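Local structure of diketoreductase (Acinetobacter baylyi, 4E12) at residues Ala52-Glu57 with Asn146-Asn151; Val93-Asp98 with Asn120-Leu125. The protein catalyses the NADH-dependent reduction of dicarbonyl compounds and probably also the reversible oxidation of (3S)-3-hydroxyacyl-CoA to 3-oxoacyl-CoA. All coordinates share one frame; numbering follows the deposited sequence.

Contact 1 of 2, residues Ala52-Glu57 with Asn146-Asn151. With SO4 (sulfate ion), chain J.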
# COMPACT_ATOMS: atom_id res chain seq x y z
N ALA A 52 -3.61 28.13 16.78
CA ALA A 52 -5.05 27.98 16.60
C ALA A 52 -5.43 26.53 16.29
O ALA A 52 -6.38 25.98 16.88
CB ALA A 52 -5.52 28.90 15.48
N VAL A 53 -4.72 25.91 15.36
CA VAL A 53 -4.94 24.50 15.02
C VAL A 53 -4.75 23.63 16.26
O VAL A 53 -5.57 22.76 16.57
CB VAL A 53 -3.94 24.01 13.94
CG1 VAL A 53 -4.20 22.55 13.60
CG2 VAL A 53 -4.02 24.89 12.71
N TYR A 54 -3.64 23.84 16.96
CA TYR A 54 -3.37 23.05 18.15
C TYR A 54 -4.49 23.14 19.17
O TYR A 54 -4.99 22.12 19.65
CB TYR A 54 -2.04 23.41 18.79
CG TYR A 54 -0.88 22.69 18.15
CD1 TYR A 54 0.05 21.99 18.93
CD2 TYR A 54 -0.70 22.70 16.77
CE1 TYR A 54 1.12 21.32 18.35
CE2 TYR A 54 0.36 22.04 16.17
CZ TYR A 54 1.27 21.35 16.97
OH TYR A 54 2.31 20.70 16.37
N GLU A 55 -4.88 24.36 19.50
CA GLU A 55 -5.91 24.53 20.51
C GLU A 55 -7.20 23.77 20.15
O GLU A 55 -7.93 23.36 21.05
CB GLU A 55 -6.11 26.01 20.88
CG GLU A 55 -6.44 26.97 19.75
CD GLU A 55 -6.12 28.42 20.11
OE1 GLU A 55 -5.63 28.68 21.23
OE2 GLU A 55 -6.36 29.32 19.27
N LYS A 56 -7.44 23.53 18.87
CA LYS A 56 -8.63 22.76 18.47
C LYS A 56 -8.32 21.28 18.22
O LYS A 56 -9.20 20.43 18.40
CB LYS A 56 -9.26 23.33 17.20
CG LYS A 56 -9.68 24.80 17.29
CD LYS A 56 -10.75 25.05 18.33
CE LYS A 56 -11.07 26.54 18.43
NZ LYS A 56 -12.04 26.86 19.51
N GLU A 57 -7.08 20.96 17.83
CA GLU A 57 -6.76 19.59 17.38
C GLU A 57 -5.82 18.80 18.29
O GLU A 57 -5.72 17.57 18.16
CB GLU A 57 -6.14 19.64 15.98
CG GLU A 57 -7.01 20.25 14.90
CD GLU A 57 -8.23 19.40 14.58
OE1 GLU A 57 -8.26 18.23 14.99
OE2 GLU A 57 -9.14 19.91 13.90
N ASN A 146 4.21 16.16 6.76
CA ASN A 146 3.34 17.34 6.82
C ASN A 146 2.17 17.07 7.81
O ASN A 146 1.61 15.97 7.84
CB ASN A 146 2.81 17.68 5.43
CG ASN A 146 2.19 19.06 5.35
OD1 ASN A 146 2.43 19.91 6.22
ND2 ASN A 146 1.38 19.29 4.33
N HIS A 147 1.83 18.09 8.61
CA HIS A 147 0.86 17.95 9.70
C HIS A 147 1.41 17.07 10.82
O HIS A 147 0.82 16.04 11.17
CB HIS A 147 -0.49 17.43 9.19
CG HIS A 147 -1.17 18.37 8.25
ND1 HIS A 147 -2.54 18.39 8.07
CD2 HIS A 147 -0.67 19.34 7.44
CE1 HIS A 147 -2.85 19.32 7.19
NE2 HIS A 147 -1.74 19.91 6.79
N VAL A 148 2.53 17.51 11.39
CA VAL A 148 3.29 16.73 12.36
C VAL A 148 2.50 16.41 13.62
O VAL A 148 2.79 15.43 14.30
CB VAL A 148 4.61 17.43 12.77
CG1 VAL A 148 5.46 17.75 11.55
CG2 VAL A 148 4.31 18.69 13.59
N TRP A 149 1.52 17.25 13.96
CA TRP A 149 0.74 17.02 15.17
C TRP A 149 -0.12 15.77 15.04
O TRP A 149 -0.44 15.12 16.04
CB TRP A 149 -0.14 18.24 15.51
CG TRP A 149 -1.13 18.55 14.44
CD1 TRP A 149 -2.39 18.04 14.31
CD2 TRP A 149 -0.94 19.44 13.35
NE1 TRP A 149 -2.99 18.56 13.18
CE2 TRP A 149 -2.12 19.42 12.57
CE3 TRP A 149 0.13 20.26 12.93
CZ2 TRP A 149 -2.27 20.18 11.40
CZ3 TRP A 149 -0.02 21.01 11.77
CH2 TRP A 149 -1.21 20.97 11.02
N VAL A 150 -0.48 15.42 13.80
CA VAL A 150 -1.33 14.26 13.54
C VAL A 150 -0.57 13.11 12.86
O VAL A 150 -0.63 11.96 13.31
CB VAL A 150 -2.60 14.65 12.73
CG1 VAL A 150 -2.21 15.32 11.42
CG2 VAL A 150 -3.46 13.44 12.48
N ASN A 151 0.17 13.41 11.80
CA ASN A 151 1.03 12.41 11.17
C ASN A 151 2.37 12.51 11.88
O ASN A 151 3.31 13.13 11.38
CB ASN A 151 1.20 12.74 9.69
CG ASN A 151 -0.13 12.82 8.98
OD1 ASN A 151 -1.05 12.06 9.27
ND2 ASN A 151 -0.24 13.77 8.05
S SO4 J . -0.42 22.71 4.48
O1 SO4 J . 0.25 22.18 5.68
O2 SO4 J . -0.37 24.19 4.51
O3 SO4 J . -1.83 22.25 4.48
O4 SO4 J . 0.26 22.22 3.27
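The CA atoms of Tyr54 and Trp149 are the nearest pair across the contact, 7.9 Å apart, where the end of helix 37-57 faces the irregular loop between strands 139-144 and 153-158 of the Rossmann-type NAD-binding domain. Within that loop, His147 O accepts from both Val150 N and Asn151 N, curling the chain into a turn, and Asn151 ND2 reaches back to Asn146 O at 2.9 Å. Side chains make the contact with the helix, and most of it passes through the indole of Trp149, whose CB points toward the helix; chi1 of 61° then sets CG, where the indole starts, between the backbone N and the carbonyl carbon.

Val53 lays CG1 over one face of the six-membered ring, a CH-pi contact displaced toward the rim, with CG1 3.8 Å from CZ2 of Trp149. Over the opposite face, also toward the rim, comes CA of His147, so the indole is held between the helix and its own loop. Tyr54 approaches obliquely: its CE2 lies 3.7 Å from CE3 of Trp149, with the phenol and the five-membered ring inclined at 63°. Its OH comes within 3.6 Å of CB of Trp149 and also touches CG2 of Val148, while hydrogen bonding to Gln22 OE1 gives this buried hydroxyl a polar partner. Phe21 and Phe25, on the same helix 14-25 as Gln22, meet the Tyr54 ring edge-to-face, and Gln18 bonds to the loop through Val148 N and Asn146 OD1.

A sulfate, probably from the crystallisation liquor, sits at the edge of the His147 imidazole, near its plane. Asn146 ND2 makes only weak bonds to sulfate O4 and O1, whereas His147 NE2 donates almost straight to sulfate O3, 3.3 Å away at 172°.

Contact 2 of 2, residues Val93-Asp98 with Asn120-Leu125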
# COMPACT_ATOMS: atom_id res chain seq x y z
N VAL A 93 15.55 24.15 5.56
CA VAL A 93 15.67 25.18 4.52
C VAL A 93 15.29 24.56 3.18
O VAL A 93 15.15 23.34 3.09
CB VAL A 93 17.11 25.74 4.49
CG1 VAL A 93 17.49 26.31 5.85
CG2 VAL A 93 18.09 24.64 4.11
N PRO A 94 15.10 25.37 2.12
CA PRO A 94 14.72 24.81 0.82
C PRO A 94 15.59 23.65 0.34
O PRO A 94 16.72 23.44 0.79
CB PRO A 94 14.80 26.02 -0.12
CG PRO A 94 14.57 27.18 0.75
CD PRO A 94 15.25 26.83 2.05
N GLU A 95 15.05 22.90 -0.61
CA GLU A 95 15.66 21.64 -1.01
C GLU A 95 16.75 21.87 -2.08
O GLU A 95 16.62 21.44 -3.22
CB GLU A 95 14.54 20.73 -1.51
CG GLU A 95 14.64 19.27 -1.09
CD GLU A 95 14.59 19.05 0.42
OE1 GLU A 95 15.26 19.79 1.18
OE2 GLU A 95 13.87 18.13 0.86
N SER A 96 17.84 22.54 -1.68
CA SER A 96 18.91 22.95 -2.59
C SER A 96 20.30 22.61 -2.05
O SER A 96 20.68 23.07 -0.97
CB SER A 96 18.85 24.46 -2.80
OG SER A 96 20.03 24.93 -3.43
N LEU A 97 21.08 21.85 -2.82
CA LEU A 97 22.44 21.52 -2.39
C LEU A 97 23.25 22.77 -2.05
O LEU A 97 23.83 22.86 -0.96
CB LEU A 97 23.18 20.71 -3.47
CG LEU A 97 24.58 20.28 -3.04
CD1 LEU A 97 24.49 19.40 -1.80
CD2 LEU A 97 25.29 19.54 -4.17
N ASP A 98 23.31 23.73 -2.97
CA ASP A 98 24.05 24.98 -2.74
C ASP A 98 23.62 25.60 -1.41
O ASP A 98 24.45 25.97 -0.57
CB ASP A 98 23.75 25.99 -3.86
CG ASP A 98 24.10 25.48 -5.25
OD1 ASP A 98 24.94 24.57 -5.38
OD2 ASP A 98 23.53 26.00 -6.23
N ASN A 120 16.00 17.78 7.77
CA ASN A 120 14.65 17.28 7.52
C ASN A 120 14.49 16.93 6.04
O ASN A 120 13.38 16.65 5.57
CB ASN A 120 13.60 18.34 7.93
CG ASN A 120 12.17 17.89 7.66
OD1 ASN A 120 11.76 16.79 8.06
ND2 ASN A 120 11.40 18.73 6.98
N SER A 121 15.61 16.90 5.31
CA SER A 121 15.60 16.85 3.84
C SER A 121 14.85 15.63 3.28
O SER A 121 15.09 14.50 3.71
CB SER A 121 17.03 16.88 3.28
OG SER A 121 17.02 16.92 1.86
N SER A 122 13.96 15.88 2.32
CA SER A 122 13.26 14.81 1.61
C SER A 122 13.90 14.46 0.26
O SER A 122 13.47 13.51 -0.40
CB SER A 122 11.78 15.15 1.37
OG SER A 122 11.02 15.20 2.57
N THR A 123 14.92 15.20 -0.16
CA THR A 123 15.52 14.95 -1.47
C THR A 123 17.02 14.69 -1.38
O THR A 123 17.63 14.19 -2.33
CB THR A 123 15.31 16.13 -2.42
OG1 THR A 123 16.02 17.27 -1.93
CG2 THR A 123 13.84 16.47 -2.52
N LEU A 124 17.63 15.04 -0.26
CA LEU A 124 19.07 14.88 -0.09
C LEU A 124 19.41 13.94 1.05
O LEU A 124 18.80 13.99 2.12
CB LEU A 124 19.72 16.24 0.14
CG LEU A 124 19.94 17.05 -1.13
CD1 LEU A 124 20.09 18.54 -0.86
CD2 LEU A 124 21.15 16.47 -1.86
N LEU A 125 20.38 13.07 0.81
CA LEU A 125 20.85 12.13 1.82
C LEU A 125 21.83 12.79 2.78
O LEU A 125 22.59 13.68 2.40
CB LEU A 125 21.54 10.95 1.14
CG LEU A 125 20.69 10.06 0.23
CD1 LEU A 125 21.57 8.94 -0.32
CD2 LEU A 125 19.56 9.46 1.06
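Glu95 and Ser122, both residues of the NAD(+) site seen in this protein, meet where two loops leave neighbouring parallel strands of the Rossmann fold, 88-91 and 116-119. Between the loops, the CA atoms of Glu95 and Thr123 come nearest, at 6.7 Å. Glu95 is the centre of an inverse gamma turn, closed by Ser96 N to Pro94 O at 2.9 Å. Its chain bends at chi2 (62°), placing CD where the carboxylate can reach the second loop. OE2 is the atom gripped there: Ser122 N donates to it at 2.7 Å, arriving on the syn side but 32° out of the carboxylate plane, and Thr123 N adds a weak bond. The other oxygen, OE1, forms a salt bridge with Lys100, a further residue of the NAD(+) site, whose NZ also bonds to Pro94 O.

Ser121 shapes the loop that supplies those amides. Its OG accepts from Leu124 N at 2.9 Å, an ST motif, with a weaker bond from Thr123 N. Ser122 OG bonds instead to His143 NE2; that histidine is predicted to be important for catalysis.

Farther along, the contact turns apolar. CD1 of Leu124 rests 4.0 Å from the backbone N of Leu97, and CD2 of Leu124 lies 4.4 Å from CD1 of Leu97. Just before Leu97, Ser96 is the N-cap of helix 97-110.

Leu97 also packs on Leu129 and Tyr132 of helix 126-133, into which segment 120-125 leads, while at the other end Asn120 bonds through its backbone to Glu91 at the end of strand 88-91 and its side chain touches Leu15 and Ile19 of helix 14-25.

Both contacts belong to the NAD-binding domain, on opposite sides of the chain's centre, with their own centres 24 Å apart. Contact 2 is nested along the chain within the loop closed by contact 1. Contact 1 is partly buried and joins a helix end to a loop through aromatic and aliphatic surfaces; contact 2 lies at the surface and joins two loops through a carboxylate and backbone amides, with a leucine pair beside it. Helix 14-25 touches both, meeting Tyr54, Val148 and Trp149 in one and Asn120 in the other. Contact 2 contains NAD(+)-site residues, whereas contact 1 borders that site: Asn146 touches Val14, and the Val148 side chain is about 6 Å from that of Leu15.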